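Long-range contacts in catabolite control protein A (Lactococcus lactis, PDB 2O20), which probably acts as a global DNA-binding transcriptional regulator of carbon catabolite repression and activation, helping the cell use energy efficiently under different conditions: residues L175-I186 with L235-S246; K155-L166 with Q316-E324. The protein carries 1 engineered substitution. All coordinates share one frame; numbering follows the deposited sequence. Where two conformers were deposited one is given.

Interaction 1 (L175-I186 with L235-S246); sequences LIDSGNKKIAYI and LLERGATSAVVS
Strands 183-186 and 242-245 run side by side in parallel, their axes 4.5 Å apart at closest and 24° off alignment, with Ala184 beside Ala243, Tyr185 beside Val244 and Ile186 beside Val245. Ala184 N to Ser242 O, Val244 N to Ala184 O, Ile186 N to Val244 O and Ser246 N to Ile186 O form the ladder. Val244 divides its methyls: CG1, anti to its own N (chi1 -175°), presses on Tyr185 CE1 at 3.4 Å, while CG2 meets Leu175 CD1 at 3.6 Å. Val244 O sits over one face of the Tyr185 ring, offset toward the rim. On the other side of the sheet Leu235 CD2 touches Ala184 CB (3.7 Å) and Ile186 CD1 (3.8 Å), and Ile186 lies alongside Val245; helix 248-260 covers Ile186, Ala243 and Val245. Helices 164-177 and 225-237 each lead into one of these strands, the alternation of a Rossmann-like sheet in a LacI-family core. The first ends in a Schellman motif at Gly179, after which Asn180 holds Leu175 O with both N and ND2. Asn180 OD1 turns to the other segment and takes Thr241 OG1 on a lone pair (2.8 Å). Close by, buried Ser242 OG has no polar partner and lies 3.5 Å from Ile183 CG1. Extended Lys182 runs past Gly239 O to a weak bond from NZ to Arg238 O (3.5 Å).

Interaction 2 (K155-L166 with Q316-E324); sequences KEIPSVNIDYHL and QNQLVLDHE
Gln318 OE1 is gripped by Lys155 NZ at 3.0 Å, in the carbonyl plane on a lone pair, and by a water 2.6 Å away that also donates to Ile157 O. The Lys155 chain is bent at chi2 and chi3 to get there. The other end of the amide is held too: NE2 gives a nearly straight bond to Ile157 O (2.9 Å, 170° at the hydrogen), arriving above that carbonyl's plane, and a second to Asn317 OD1. With both ends held, the amide is fixed in its rotation, and a leucine here would probably leave Lys155 NZ and Ile157 O without these mates. Backbone bonds from Ser159 N to Asn317 O through Leu321 N to Asn161 O join parallel strands 159-161 and 318-320, the latter outermost in its sheet. Val160 CG1 meets Leu321 CG at 4.1 Å on the face packed by helix 294-309. Further on, Leu166 CD2 nears His323 CE1 (3.9 Å), while His323 NE2 bonds Gln170 and one water links its ND1 with Leu321 O and Asp163 N. Side-chain amide, lysine and bound waters thus tie this edge together on one face, whereas the opposite face relies on aliphatic contacts.

In the fold
The two contacts sit in different lobes of the periplasmic-binding-protein-like core, their centres 27 Å apart and their nearest atoms about 5 Å from each other. Interaction 2 joins the last two strands of the six-stranded parallel sheet; interaction 1 joins the middle two of the four-stranded one. Helix 164-177 connects them, its first turn belonging to interaction 2 and its last to interaction 1. Along the chain the order is 155-166, 175-186, 235-246, 316-324, so interaction 1 forms entirely between the halves of interaction 2. The chain leaves the six-stranded sheet after strand 159-161, builds the other lobe, and later returns to add strand 318-320, so the lobe with the six-stranded sheet is discontinuous in sequence.

Interaction 1 (L175-I186 with L235-S246)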
loop_
_atom_site.group_PDB
_atom_site.type_symbol
_atom_site.label_atom_id
_atom_site.label_comp_id
_atom_site.label_asym_id
_atom_site.label_seq_id
_atom_site.Cartn_x
_atom_site.Cartn_y
_atom_site.Cartn_z
ATOM N N LEU D 175 15.637 -15.304 -17.586
ATOM C CA LEU D 175 14.693 -15.450 -18.707
ATOM C C LEU D 175 15.412 -16.066 -19.936
ATOM O O LEU D 175 14.821 -16.832 -20.708
ATOM C CB LEU D 175 14.080 -14.098 -19.068
ATOM C CG LEU D 175 13.204 -13.478 -17.970
ATOM C CD1 LEU D 175 12.827 -12.043 -18.276
ATOM C CD2 LEU D 175 11.967 -14.317 -17.730
ATOM N N ILE D 176 16.675 -15.723 -20.117
ATOM C CA ILE D 176 17.498 -16.361 -21.175
ATOM C C ILE D 176 17.566 -17.861 -20.915
ATOM O O ILE D 176 17.381 -18.664 -21.816
ATOM C CB ILE D 176 18.916 -15.749 -21.243
ATOM C CG1 ILE D 176 18.819 -14.356 -21.860
ATOM C CG2 ILE D 176 19.894 -16.630 -22.108
ATOM C CD1 ILE D 176 20.010 -13.523 -21.677
ATOM N N ASP D 177 17.797 -18.236 -19.664
ATOM C CA ASP D 177 17.987 -19.634 -19.325
ATOM C C ASP D 177 16.723 -20.486 -19.423
ATOM O O ASP D 177 16.839 -21.708 -19.529
ATOM C CB ASP D 177 18.683 -19.775 -17.960
ATOM C CG ASP D 177 20.156 -19.299 -17.989
ATOM O OD1 ASP D 177 20.723 -19.085 -19.086
ATOM O OD2 ASP D 177 20.751 -19.136 -16.906
ATOM N N SER D 178 15.537 -19.864 -19.420
ATOM C CA SER D 178 14.287 -20.567 -19.689
ATOM C C SER D 178 13.879 -20.499 -21.175
ATOM O O SER D 178 12.753 -20.840 -21.535
ATOM C CB SER D 178 13.155 -20.072 -18.754
ATOM O OG SER D 178 12.960 -18.659 -18.853
ATOM N N GLY D 179 14.812 -20.083 -22.043
ATOM C CA GLY D 179 14.610 -20.136 -23.485
ATOM C C GLY D 179 14.068 -18.897 -24.169
ATOM O O GLY D 179 13.769 -18.936 -25.365
ATOM N N ASN D 180 13.928 -17.789 -23.448
ATOM C CA ASN D 180 13.415 -16.560 -24.071
ATOM C C ASN D 180 14.509 -15.870 -24.912
ATOM O O ASN D 180 15.656 -15.765 -24.491
ATOM C CB ASN D 180 12.866 -15.606 -23.026
ATOM C CG ASN D 180 11.685 -16.176 -22.285
ATOM O OD1 ASN D 180 10.552 -16.195 -22.812
ATOM N ND2 ASN D 180 11.925 -16.653 -21.063
ATOM N N LYS D 181 14.127 -15.428 -26.111
ATOM C CA LYS D 181 15.018 -14.710 -27.027
ATOM C C LYS D 181 14.612 -13.260 -27.243
ATOM O O LYS D 181 15.461 -12.442 -27.572
ATOM C CB LYS D 181 15.043 -15.405 -28.388
ATOM C CG LYS D 181 15.516 -16.867 -28.363
ATOM C CD LYS D 181 16.917 -16.972 -27.780
ATOM C CE LYS D 181 17.532 -18.353 -27.964
ATOM N NZ LYS D 181 18.109 -18.558 -29.327
ATOM N N LYS D 182 13.317 -12.966 -27.101
ATOM C CA LYS D 182 12.793 -11.599 -27.163
ATOM C C LYS D 182 12.320 -11.181 -25.776
ATOM O O LYS D 182 11.250 -11.594 -25.326
ATOM C CB LYS D 182 11.684 -11.496 -28.205
ATOM C CG LYS D 182 12.184 -11.657 -29.639
ATOM C CD LYS D 182 11.138 -11.206 -30.617
ATOM C CE LYS D 182 11.661 -10.924 -31.989
ATOM N NZ LYS D 182 10.486 -10.600 -32.885
ATOM N N ILE D 183 13.183 -10.423 -25.090
ATOM C CA ILE D 183 12.995 -10.053 -23.679
ATOM C C ILE D 183 12.858 -8.525 -23.612
ATOM O O ILE D 183 13.773 -7.786 -23.973
ATOM C CB ILE D 183 14.192 -10.516 -22.793
ATOM C CG1 ILE D 183 14.430 -12.036 -22.930
ATOM C CG2 ILE D 183 13.980 -10.113 -21.374
ATOM C CD1 ILE D 183 15.832 -12.509 -22.546
ATOM N N ALA D 184 11.718 -8.066 -23.134
ATOM C CA ALA D 184 11.495 -6.644 -22.889
ATOM C C ALA D 184 12.061 -6.212 -21.528
ATOM O O ALA D 184 12.097 -6.989 -20.586
ATOM C CB ALA D 184 10.075 -6.343 -22.944
ATOM N N TYR D 185 12.512 -4.967 -21.468
ATOM C CA TYR D 185 12.797 -4.280 -20.210
ATOM C C TYR D 185 11.867 -3.059 -20.083
ATOM O O TYR D 185 11.829 -2.160 -20.945
ATOM C CB TYR D 185 14.272 -3.829 -20.096
ATOM C CG TYR D 185 14.694 -3.797 -18.641
ATOM C CD1 TYR D 185 15.521 -4.785 -18.120
ATOM C CD2 TYR D 185 14.183 -2.840 -17.760
ATOM C CE1 TYR D 185 15.852 -4.797 -16.787
ATOM C CE2 TYR D 185 14.525 -2.844 -16.405
ATOM C CZ TYR D 185 15.350 -3.840 -15.936
ATOM O OH TYR D 185 15.716 -3.890 -14.614
ATOM N N ILE D 186 11.096 -3.035 -19.002
ATOM C CA ILE D 186 10.157 -1.935 -18.745
ATOM C C ILE D 186 10.711 -1.112 -17.541
ATOM O O ILE D 186 10.942 -1.660 -16.456
ATOM C CB ILE D 186 8.707 -2.448 -18.477
ATOM C CG1 ILE D 186 8.151 -3.190 -19.703
ATOM C CG2 ILE D 186 7.792 -1.292 -18.157
ATOM C CD1 ILE D 186 7.033 -4.126 -19.411
ATOM N N LEU D 235 3.896 -5.166 -26.070
ATOM C CA LEU D 235 4.906 -6.204 -25.969
ATOM C C LEU D 235 4.560 -7.388 -26.888
ATOM O O LEU D 235 5.406 -7.883 -27.610
ATOM C CB LEU D 235 5.063 -6.657 -24.519
ATOM C CG LEU D 235 6.066 -5.821 -23.668
ATOM C CD1 LEU D 235 5.574 -4.438 -23.393
ATOM C CD2 LEU D 235 6.401 -6.490 -22.360
ATOM N N LEU D 236 3.305 -7.837 -26.833
ATOM C CA LEU D 236 2.840 -8.964 -27.662
ATOM C C LEU D 236 3.022 -8.661 -29.142
ATOM O O LEU D 236 3.519 -9.551 -29.876
ATOM C CB LEU D 236 1.381 -9.352 -27.386
ATOM C CG LEU D 236 1.089 -9.903 -25.968
ATOM C CD1 LEU D 236 -0.347 -10.085 -25.719
ATOM C CD2 LEU D 236 1.829 -11.228 -25.757
ATOM N N GLU D 237 2.700 -7.428 -29.569
ATOM C CA GLU D 237 2.763 -7.078 -30.980
ATOM C C GLU D 237 4.180 -7.077 -31.534
ATOM O O GLU D 237 4.406 -7.388 -32.695
ATOM C CB GLU D 237 2.009 -5.788 -31.298
ATOM C CG GLU D 237 2.705 -4.477 -31.314
ATOM C CD GLU D 237 1.694 -3.284 -31.233
ATOM O OE1 GLU D 237 0.525 -3.398 -31.716
ATOM O OE2 GLU D 237 2.072 -2.242 -30.638
ATOM N N ARG D 238 5.133 -6.781 -30.662
ATOM C CA ARG D 238 6.539 -6.894 -31.023
ATOM C C ARG D 238 7.137 -8.304 -30.846
ATOM O O ARG D 238 8.325 -8.503 -31.126
ATOM C CB ARG D 238 7.305 -5.838 -30.230
ATOM C CG ARG D 238 6.792 -4.439 -30.592
ATOM C CD ARG D 238 7.738 -3.328 -30.125
ATOM N NE ARG D 238 7.174 -2.027 -29.679
ATOM C CZ ARG D 238 5.886 -1.670 -29.456
ATOM N NH1 ARG D 238 4.837 -2.446 -29.721
ATOM N NH2 ARG D 238 5.632 -0.437 -28.988
ATOM N N GLY D 239 6.330 -9.280 -30.426
ATOM C CA GLY D 239 6.791 -10.665 -30.218
ATOM C C GLY D 239 7.653 -10.920 -28.985
ATOM O O GLY D 239 8.328 -11.949 -28.892
ATOM N N ALA D 240 7.626 -10.010 -28.015
ATOM C CA ALA D 240 8.266 -10.252 -26.728
ATOM C C ALA D 240 7.576 -11.453 -26.068
ATOM O O ALA D 240 6.347 -11.598 -26.152
ATOM C CB ALA D 240 8.171 -9.031 -25.846
ATOM N N THR D 241 8.365 -12.335 -25.453
ATOM C CA THR D 241 7.817 -13.488 -24.726
ATOM C C THR D 241 8.078 -13.436 -23.231
ATOM O O THR D 241 7.694 -14.358 -22.517
ATOM C CB THR D 241 8.364 -14.827 -25.257
ATOM O OG1 THR D 241 9.807 -14.836 -25.122
ATOM C CG2 THR D 241 7.925 -15.040 -26.724
ATOM N N SER D 242 8.715 -12.365 -22.769
ATOM C CA SER D 242 8.979 -12.158 -21.363
ATOM C C SER D 242 9.365 -10.704 -21.131
ATOM O O SER D 242 9.639 -9.958 -22.082
ATOM C CB SER D 242 10.074 -13.089 -20.888
ATOM O OG SER D 242 11.282 -12.861 -21.615
ATOM N N ALA D 243 9.384 -10.307 -19.863
ATOM C CA ALA D 243 9.783 -8.979 -19.474
ATOM C C ALA D 243 10.382 -8.933 -18.070
ATOM O O ALA D 243 9.894 -9.616 -17.159
ATOM C CB ALA D 243 8.586 -8.075 -19.530
ATOM N N VAL D 244 11.389 -8.080 -17.923
ATOM C CA VAL D 244 11.920 -7.615 -16.622
ATOM C C VAL D 244 11.353 -6.213 -16.415
ATOM O O VAL D 244 11.384 -5.380 -17.330
ATOM C CB VAL D 244 13.439 -7.530 -16.610
ATOM C CG1 VAL D 244 13.950 -7.160 -15.179
ATOM C CG2 VAL D 244 14.035 -8.839 -17.143
ATOM N N VAL D 245 10.777 -5.990 -15.233
ATOM C CA VAL D 245 10.041 -4.777 -14.941
ATOM C C VAL D 245 10.584 -4.133 -13.646
ATOM O O VAL D 245 10.744 -4.809 -12.612
ATOM C CB VAL D 245 8.527 -5.077 -14.816
ATOM C CG1 VAL D 245 7.783 -3.758 -14.697
ATOM C CG2 VAL D 245 8.013 -5.940 -16.022
ATOM N N SER D 246 10.964 -2.867 -13.710
ATOM C CA SER D 246 11.642 -2.295 -12.569
ATOM C C SER D 246 10.710 -1.988 -11.377
ATOM O O SER D 246 11.160 -2.066 -10.242
ATOM C CB SER D 246 12.432 -1.048 -12.959
ATOM O OG SER D 246 11.554 -0.055 -13.375
HETATM O O HOH W 1 11.577 -15.349 -27.120
HETATM O O HOH W 2 8.658 -0.131 -14.483
#

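Interaction 2 (K155-L166 with Q316-E324)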
loop_
_atom_site.group_PDB
_atom_site.type_symbol
_atom_site.label_atom_id
_atom_site.label_comp_id
_atom_site.label_asym_id
_atom_site.label_seq_id
_atom_site.Cartn_x
_atom_site.Cartn_y
_atom_site.Cartn_z
ATOM N N LYS D 155 27.578 11.601 -7.528
ATOM C CA LYS D 155 27.890 10.660 -6.439
ATOM C C LYS D 155 28.530 11.355 -5.247
ATOM O O LYS D 155 29.367 10.775 -4.567
ATOM C CB LYS D 155 28.773 9.487 -6.920
ATOM C CG LYS D 155 28.141 8.606 -8.000
ATOM C CD LYS D 155 27.088 7.654 -7.429
ATOM C CE LYS D 155 27.736 6.465 -6.696
ATOM N NZ LYS D 155 26.741 5.591 -6.023
ATOM N N GLU D 156 28.121 12.592 -4.982
ATOM C CA GLU D 156 28.530 13.287 -3.756
ATOM C C GLU D 156 27.449 13.170 -2.655
ATOM O O GLU D 156 27.764 13.044 -1.473
ATOM C CB GLU D 156 28.914 14.757 -4.055
ATOM C CG GLU D 156 27.751 15.771 -4.230
ATOM C CD GLU D 156 27.490 16.181 -5.670
ATOM O OE1 GLU D 156 28.476 16.486 -6.380
ATOM O OE2 GLU D 156 26.299 16.220 -6.086
ATOM N N ILE D 157 26.178 13.179 -3.049
ATOM C CA ILE D 157 25.085 13.147 -2.080
ATOM C C ILE D 157 24.968 11.719 -1.537
ATOM O O ILE D 157 24.928 10.774 -2.315
ATOM C CB ILE D 157 23.759 13.591 -2.705
ATOM C CG1 ILE D 157 23.900 15.000 -3.288
ATOM C CG2 ILE D 157 22.629 13.565 -1.671
ATOM C CD1 ILE D 157 22.753 15.407 -4.185
ATOM N N PRO D 158 24.936 11.560 -0.196
ATOM C CA PRO D 158 24.731 10.215 0.372
ATOM C C PRO D 158 23.504 9.469 -0.184
ATOM O O PRO D 158 22.467 10.080 -0.443
ATOM C CB PRO D 158 24.616 10.489 1.874
ATOM C CG PRO D 158 25.415 11.742 2.071
ATOM C CD PRO D 158 25.122 12.569 0.863
ATOM N N SER D 159 23.631 8.155 -0.353
ATOM C CA SER D 159 22.541 7.330 -0.897
ATOM C C SER D 159 22.602 5.874 -0.421
ATOM O O SER D 159 23.657 5.373 -0.051
ATOM C CB SER D 159 22.521 7.389 -2.433
ATOM O OG SER D 159 23.506 6.563 -3.035
ATOM N N VAL D 160 21.443 5.240 -0.378
ATOM C CA VAL D 160 21.311 3.822 -0.056
ATOM C C VAL D 160 20.432 3.148 -1.127
ATOM O O VAL D 160 19.289 3.566 -1.360
ATOM C CB VAL D 160 20.715 3.610 1.336
ATOM C CG1 VAL D 160 20.785 2.100 1.738
ATOM C CG2 VAL D 160 21.445 4.469 2.344
ATOM N N ASN D 161 20.969 2.079 -1.731
ATOM C CA ASN D 161 20.361 1.420 -2.877
ATOM C C ASN D 161 20.762 -0.055 -2.883
ATOM O O ASN D 161 21.659 -0.447 -2.135
ATOM C CB ASN D 161 20.833 2.072 -4.202
ATOM C CG ASN D 161 20.308 3.475 -4.406
ATOM O OD1 ASN D 161 19.194 3.689 -4.917
ATOM N ND2 ASN D 161 21.115 4.451 -4.043
ATOM N N ILE D 162 20.106 -0.853 -3.729
ATOM C CA ILE D 162 20.661 -2.142 -4.199
ATOM C C ILE D 162 21.567 -1.895 -5.407
ATOM O O ILE D 162 21.686 -0.755 -5.872
ATOM C CB ILE D 162 19.571 -3.261 -4.483
ATOM C CG1 ILE D 162 18.690 -2.956 -5.699
ATOM C CG2 ILE D 162 18.750 -3.550 -3.232
ATOM C CD1 ILE D 162 18.203 -4.190 -6.415
ATOM N N ASP D 163 22.244 -2.951 -5.866
ATOM C CA ASP D 163 23.050 -2.959 -7.091
ATOM C C ASP D 163 22.081 -3.250 -8.266
ATOM O O ASP D 163 21.764 -4.392 -8.567
ATOM C CB ASP D 163 24.191 -4.005 -6.973
ATOM C CG ASP D 163 25.097 -4.037 -8.186
ATOM O OD1 ASP D 163 24.742 -3.452 -9.218
ATOM O OD2 ASP D 163 26.197 -4.644 -8.112
ATOM N N TYR D 164 21.581 -2.187 -8.894
ATOM C CA TYR D 164 20.577 -2.343 -9.984
ATOM C C TYR D 164 21.122 -3.051 -11.241
ATOM O O TYR D 164 20.388 -3.768 -11.961
ATOM C CB TYR D 164 20.008 -0.980 -10.370
ATOM C CG TYR D 164 19.363 -0.233 -9.218
ATOM C CD1 TYR D 164 18.150 -0.658 -8.674
ATOM C CD2 TYR D 164 19.949 0.897 -8.686
ATOM C CE1 TYR D 164 17.558 0.015 -7.636
ATOM C CE2 TYR D 164 19.347 1.587 -7.622
ATOM C CZ TYR D 164 18.151 1.139 -7.115
ATOM O OH TYR D 164 17.538 1.805 -6.063
ATOM N N HIS D 165 22.398 -2.832 -11.513
ATOM C CA HIS D 165 23.092 -3.490 -12.625
ATOM C C HIS D 165 23.051 -5.019 -12.455
ATOM O O HIS D 165 22.567 -5.756 -13.317
ATOM C CB HIS D 165 24.528 -2.983 -12.680
ATOM C CG HIS D 165 25.382 -3.693 -13.677
ATOM N ND1 HIS D 165 25.975 -4.912 -13.416
ATOM C CD2 HIS D 165 25.766 -3.352 -14.923
ATOM C CE1 HIS D 165 26.678 -5.294 -14.466
ATOM N NE2 HIS D 165 26.577 -4.358 -15.391
ATOM N N LEU D 166 23.504 -5.478 -11.308
ATOM C CA LEU D 166 23.538 -6.909 -11.021
ATOM C C LEU D 166 22.127 -7.523 -11.011
ATOM O O LEU D 166 21.918 -8.608 -11.572
ATOM C CB LEU D 166 24.301 -7.166 -9.697
ATOM C CG LEU D 166 24.412 -8.604 -9.197
ATOM C CD1 LEU D 166 25.222 -9.437 -10.182
ATOM C CD2 LEU D 166 25.037 -8.614 -7.815
ATOM N N GLN D 316 31.916 6.085 4.272
ATOM C CA GLN D 316 31.273 5.535 3.103
ATOM C C GLN D 316 29.860 6.060 3.014
ATOM O O GLN D 316 29.025 5.707 3.841
ATOM C CB GLN D 316 31.267 4.010 3.191
ATOM C CG GLN D 316 32.654 3.392 3.218
ATOM C CD GLN D 316 33.508 3.789 2.017
ATOM O OE1 GLN D 316 34.624 4.298 2.180
ATOM N NE2 GLN D 316 32.988 3.564 0.802
ATOM N N ASN D 317 29.587 6.911 2.022
ATOM C CA ASN D 317 28.229 7.489 1.879
ATOM C C ASN D 317 27.410 6.981 0.675
ATOM O O ASN D 317 26.250 7.341 0.538
ATOM C CB ASN D 317 28.223 9.025 2.024
ATOM C CG ASN D 317 29.027 9.739 0.959
ATOM O OD1 ASN D 317 29.190 9.252 -0.148
ATOM N ND2 ASN D 317 29.511 10.926 1.295
ATOM N N GLN D 318 27.990 6.123 -0.164
ATOM C CA GLN D 318 27.237 5.458 -1.234
ATOM C C GLN D 318 27.074 3.977 -0.850
ATOM O O GLN D 318 27.925 3.136 -1.167
ATOM C CB GLN D 318 27.967 5.590 -2.565
ATOM C CG GLN D 318 28.399 6.995 -2.915
ATOM C CD GLN D 318 27.240 7.919 -3.116
ATOM O OE1 GLN D 318 26.380 7.662 -3.953
ATOM N NE2 GLN D 318 27.196 9.003 -2.344
ATOM N N LEU D 319 25.989 3.677 -0.136
ATOM C CA LEU D 319 25.793 2.356 0.456
ATOM C C LEU D 319 24.943 1.453 -0.425
ATOM O O LEU D 319 23.968 1.903 -0.983
ATOM C CB LEU D 319 25.149 2.502 1.820
ATOM C CG LEU D 319 25.922 3.346 2.849
ATOM C CD1 LEU D 319 25.171 3.331 4.156
ATOM C CD2 LEU D 319 27.342 2.859 3.032
ATOM N N VAL D 320 25.333 0.186 -0.545
ATOM C CA VAL D 320 24.668 -0.766 -1.442
ATOM C C VAL D 320 24.328 -2.021 -0.648
ATOM O O VAL D 320 25.212 -2.634 -0.041
ATOM C CB VAL D 320 25.571 -1.107 -2.638
ATOM C CG1 VAL D 320 24.912 -2.124 -3.579
ATOM C CG2 VAL D 320 25.964 0.153 -3.369
ATOM N N LEU D 321 23.042 -2.367 -0.598
ATOM C CA LEU D 321 22.584 -3.511 0.182
ATOM C C LEU D 321 22.344 -4.704 -0.731
ATOM O O LEU D 321 21.986 -4.534 -1.893
ATOM C CB LEU D 321 21.304 -3.163 0.968
ATOM C CG LEU D 321 21.332 -1.953 1.924
ATOM C CD1 LEU D 321 20.038 -1.910 2.737
ATOM C CD2 LEU D 321 22.573 -1.938 2.830
ATOM N N ASP D 322 22.522 -5.919 -0.217
ATOM C CA ASP D 322 22.299 -7.109 -1.047
ATOM C C ASP D 322 20.823 -7.315 -1.426
ATOM O O ASP D 322 19.936 -6.827 -0.748
ATOM C CB ASP D 322 22.754 -8.362 -0.323
ATOM C CG ASP D 322 24.232 -8.358 -0.008
ATOM O OD1 ASP D 322 25.042 -7.810 -0.802
ATOM O OD2 ASP D 322 24.547 -8.912 1.055
ATOM N N HIS D 323 20.581 -8.067 -2.502
ATOM C CA HIS D 323 19.219 -8.454 -2.922
ATOM C C HIS D 323 19.233 -9.954 -3.261
ATOM O O HIS D 323 20.293 -10.566 -3.336
ATOM C CB HIS D 323 18.808 -7.673 -4.174
ATOM C CG HIS D 323 19.608 -8.021 -5.388
ATOM N ND1 HIS D 323 20.845 -7.464 -5.642
ATOM C CD2 HIS D 323 19.379 -8.906 -6.389
ATOM C CE1 HIS D 323 21.320 -7.957 -6.771
ATOM N NE2 HIS D 323 20.464 -8.856 -7.229
ATOM N N GLU D 324 18.056 -10.524 -3.489
ATOM C CA GLU D 324 17.887 -11.914 -3.944
ATOM C C GLU D 324 16.825 -11.909 -5.045
ATOM O O GLU D 324 16.197 -10.880 -5.275
ATOM C CB GLU D 324 17.363 -12.795 -2.802
ATOM C CG GLU D 324 18.163 -12.768 -1.534
ATOM C CD GLU D 324 17.261 -12.612 -0.324
ATOM O OE1 GLU D 324 16.779 -11.465 -0.096
ATOM O OE2 GLU D 324 17.026 -13.629 0.388
HETATM O O HOH W 3 24.363 9.141 -4.680
HETATM O O HOH W 4 23.900 3.890 -3.055
HETATM O O HOH W 5 22.360 -5.530 -4.365
#